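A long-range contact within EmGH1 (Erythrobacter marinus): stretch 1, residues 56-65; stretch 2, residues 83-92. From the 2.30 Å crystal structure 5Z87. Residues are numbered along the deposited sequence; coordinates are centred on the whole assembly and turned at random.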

# COMPACT_ATOMS: atom_id res chain seq x y z
N LEU A 56 28.89 -4.87 36.93
CA LEU A 56 28.02 -5.36 35.86
C LEU A 56 26.55 -5.32 36.27
O LEU A 56 25.70 -4.83 35.52
CB LEU A 56 28.43 -6.79 35.49
CG LEU A 56 27.49 -7.57 34.57
CD1 LEU A 56 27.40 -6.88 33.23
CD2 LEU A 56 27.96 -9.00 34.40
N ASP A 57 26.24 -5.84 37.46
CA ASP A 57 24.85 -5.90 37.91
C ASP A 57 24.27 -4.51 38.13
O ASP A 57 23.07 -4.30 37.88
CB ASP A 57 24.76 -6.72 39.20
CG ASP A 57 24.97 -8.20 38.96
OD1 ASP A 57 25.13 -8.60 37.79
OD2 ASP A 57 24.97 -8.98 39.94
N GLU A 58 25.08 -3.55 38.57
CA GLU A 58 24.58 -2.20 38.79
C GLU A 58 24.31 -1.48 37.47
O GLU A 58 23.32 -0.76 37.34
CB GLU A 58 25.56 -1.41 39.65
CG GLU A 58 25.71 -1.97 41.07
CD GLU A 58 26.75 -1.20 41.87
OE1 GLU A 58 27.77 -0.80 41.27
OE2 GLU A 58 26.52 -0.99 43.08
N MET A 59 25.20 -1.65 36.49
CA MET A 59 24.95 -1.07 35.17
C MET A 59 23.75 -1.72 34.50
O MET A 59 22.92 -1.03 33.90
CB MET A 59 26.19 -1.20 34.30
CG MET A 59 27.29 -0.26 34.69
SD MET A 59 28.67 -0.35 33.55
CE MET A 59 29.18 -2.05 33.80
N ALA A 60 23.65 -3.05 34.60
CA ALA A 60 22.55 -3.74 33.94
C ALA A 60 21.20 -3.29 34.48
O ALA A 60 20.23 -3.24 33.73
CB ALA A 60 22.72 -5.25 34.10
N ALA A 61 21.13 -2.94 35.75
CA ALA A 61 19.85 -2.56 36.33
C ALA A 61 19.32 -1.27 35.71
O ALA A 61 18.10 -1.06 35.66
CB ALA A 61 19.98 -2.44 37.85
N GLN A 62 20.22 -0.40 35.25
CA GLN A 62 19.82 0.83 34.57
C GLN A 62 19.18 0.59 33.20
O GLN A 62 18.73 1.55 32.58
CB GLN A 62 21.04 1.75 34.43
CG GLN A 62 21.68 2.15 35.76
CD GLN A 62 20.76 3.02 36.61
OE1 GLN A 62 20.23 4.03 36.14
NE2 GLN A 62 20.54 2.60 37.86
N LEU A 63 19.13 -0.65 32.71
CA LEU A 63 18.58 -0.93 31.39
C LEU A 63 17.16 -1.47 31.44
O LEU A 63 16.61 -1.87 30.41
CB LEU A 63 19.48 -1.90 30.62
CG LEU A 63 20.98 -1.56 30.66
CD1 LEU A 63 21.76 -2.46 29.73
CD2 LEU A 63 21.22 -0.11 30.30
N ASN A 64 16.54 -1.50 32.62
CA ASN A 64 15.19 -2.02 32.81
C ASN A 64 14.23 -0.88 33.07
O ASN A 64 14.57 0.08 33.77
CB ASN A 64 15.15 -3.02 33.97
CG ASN A 64 16.22 -4.09 33.86
OD1 ASN A 64 16.48 -4.59 32.78
ND2 ASN A 64 16.84 -4.45 34.99
N CYS A 65 13.02 -0.97 32.50
CA CYS A 65 11.96 0.01 32.72
C CYS A 65 10.59 -0.66 32.77
O CYS A 65 9.85 -0.67 31.78
CB CYS A 65 11.97 1.09 31.64
SG CYS A 65 10.83 2.46 31.93
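Stretch 2, residues 83-92: PYFAHGIGGV

Stretch 2 runs in the same sense as stretch 1, H87 lying by E58, G90 by Q62 and G91 by C65. It opens with a 3-10 segment, P83 to A86, of which only Y84 touches stretch 1; H87, just after it, meets D57 and E58 of the helix. It finishes with G91 and V92, the start of a strand that continues later in the chain, beside N64 and C65.

The two stretches meet most tightly around the type I turn A61–N64. The carbonyl A61 O accepts a weak hydrogen bond from G90 N (2.9 Å), and N64 O a better-aligned one from G91 N (3.0 Å). G90 suits this spot because a CB would clash with Q62 O and N64 O; instead, G90 CA lies 3.2 Å from Q62 O in a CA-H...O contact. A second such contact joins C65 CA to G91 O (3.2 Å).

The methyl of A61 packs against Y84, with A61 CB 3.8 Å from Y84 CD1, while N64 ND2 lies over one face of that ring, 3.2 Å from Y84 CD1.

Water satisfies much of the remaining polarity. One molecule donates to D57 OD2 (3.0 Å) and hydrogen-bonds H87 NE2 (2.8 Å). Another donates to E58 O (2.7 Å) and H87 O (2.5 Å) and accepts from Q62 NE2 (3.0 Å). A third accepts from Q62 NE2 (3.0 Å) and I89 N (2.9 Å), so the Q62 amide serves two waters, while its OE1 is bonded elsewhere in the structure.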

# COMPACT_ATOMS: atom_id res chain seq x y z
N PRO A 83 15.53 -9.52 41.36
CA PRO A 83 16.69 -9.18 42.21
C PRO A 83 17.52 -7.99 41.76
O PRO A 83 18.16 -7.36 42.61
CB PRO A 83 17.51 -10.48 42.19
CG PRO A 83 16.44 -11.56 42.06
CD PRO A 83 15.45 -10.97 41.08
N TYR A 84 17.54 -7.63 40.47
CA TYR A 84 18.31 -6.46 40.04
C TYR A 84 17.91 -5.18 40.78
O TYR A 84 18.69 -4.23 40.82
CB TYR A 84 18.17 -6.21 38.54
CG TYR A 84 16.85 -5.56 38.14
CD1 TYR A 84 16.67 -4.18 38.21
CD2 TYR A 84 15.79 -6.33 37.68
CE1 TYR A 84 15.47 -3.60 37.86
CE2 TYR A 84 14.59 -5.76 37.32
CZ TYR A 84 14.44 -4.39 37.40
OH TYR A 84 13.24 -3.83 37.05
N PHE A 85 16.69 -5.12 41.32
CA PHE A 85 16.22 -3.89 41.95
C PHE A 85 17.01 -3.56 43.22
O PHE A 85 16.97 -2.42 43.69
CB PHE A 85 14.72 -3.99 42.25
CG PHE A 85 14.09 -2.69 42.69
CD1 PHE A 85 14.20 -1.55 41.90
CD2 PHE A 85 13.38 -2.62 43.88
CE1 PHE A 85 13.62 -0.35 42.30
CE2 PHE A 85 12.80 -1.43 44.29
CZ PHE A 85 12.92 -0.29 43.51
N ALA A 86 17.74 -4.53 43.76
CA ALA A 86 18.68 -4.23 44.83
C ALA A 86 19.67 -3.15 44.43
O ALA A 86 20.22 -2.47 45.30
CB ALA A 86 19.41 -5.52 45.25
N HIS A 87 19.90 -2.95 43.13
CA HIS A 87 20.80 -1.92 42.64
C HIS A 87 20.06 -0.75 41.99
O HIS A 87 20.66 0.01 41.23
CB HIS A 87 21.79 -2.52 41.65
CG HIS A 87 22.29 -3.87 42.06
ND1 HIS A 87 23.09 -4.05 43.16
CD2 HIS A 87 22.06 -5.10 41.54
CE1 HIS A 87 23.36 -5.34 43.29
NE2 HIS A 87 22.74 -6.00 42.32
N GLY A 88 18.78 -0.59 42.28
CA GLY A 88 18.05 0.49 41.65
C GLY A 88 17.40 0.04 40.35
O GLY A 88 17.11 -1.14 40.17
N ILE A 89 17.19 0.98 39.43
CA ILE A 89 16.35 0.72 38.27
C ILE A 89 16.63 1.79 37.23
O ILE A 89 16.93 2.94 37.56
CB ILE A 89 14.85 0.67 38.68
CG1 ILE A 89 13.99 -0.00 37.61
CG2 ILE A 89 14.31 2.05 39.04
CD1 ILE A 89 12.68 -0.55 38.14
N GLY A 90 16.56 1.40 35.96
CA GLY A 90 16.65 2.36 34.88
C GLY A 90 15.52 3.37 34.88
O GLY A 90 15.74 4.57 34.98
N GLY A 91 14.28 2.88 34.75
CA GLY A 91 13.13 3.76 34.76
C GLY A 91 11.89 3.01 35.19
O GLY A 91 11.90 1.79 35.36
N VAL A 92 10.83 3.77 35.39
CA VAL A 92 9.49 3.21 35.52
C VAL A 92 8.60 3.97 34.56
O VAL A 92 8.87 5.12 34.18
CB VAL A 92 8.91 3.29 36.96
CG1 VAL A 92 9.65 2.35 37.89
CG2 VAL A 92 8.91 4.72 37.48
O HOH W 1 22.58 -8.76 41.74
O HOH W 2 22.24 0.70 39.38
O HOH W 3 18.40 3.65 39.70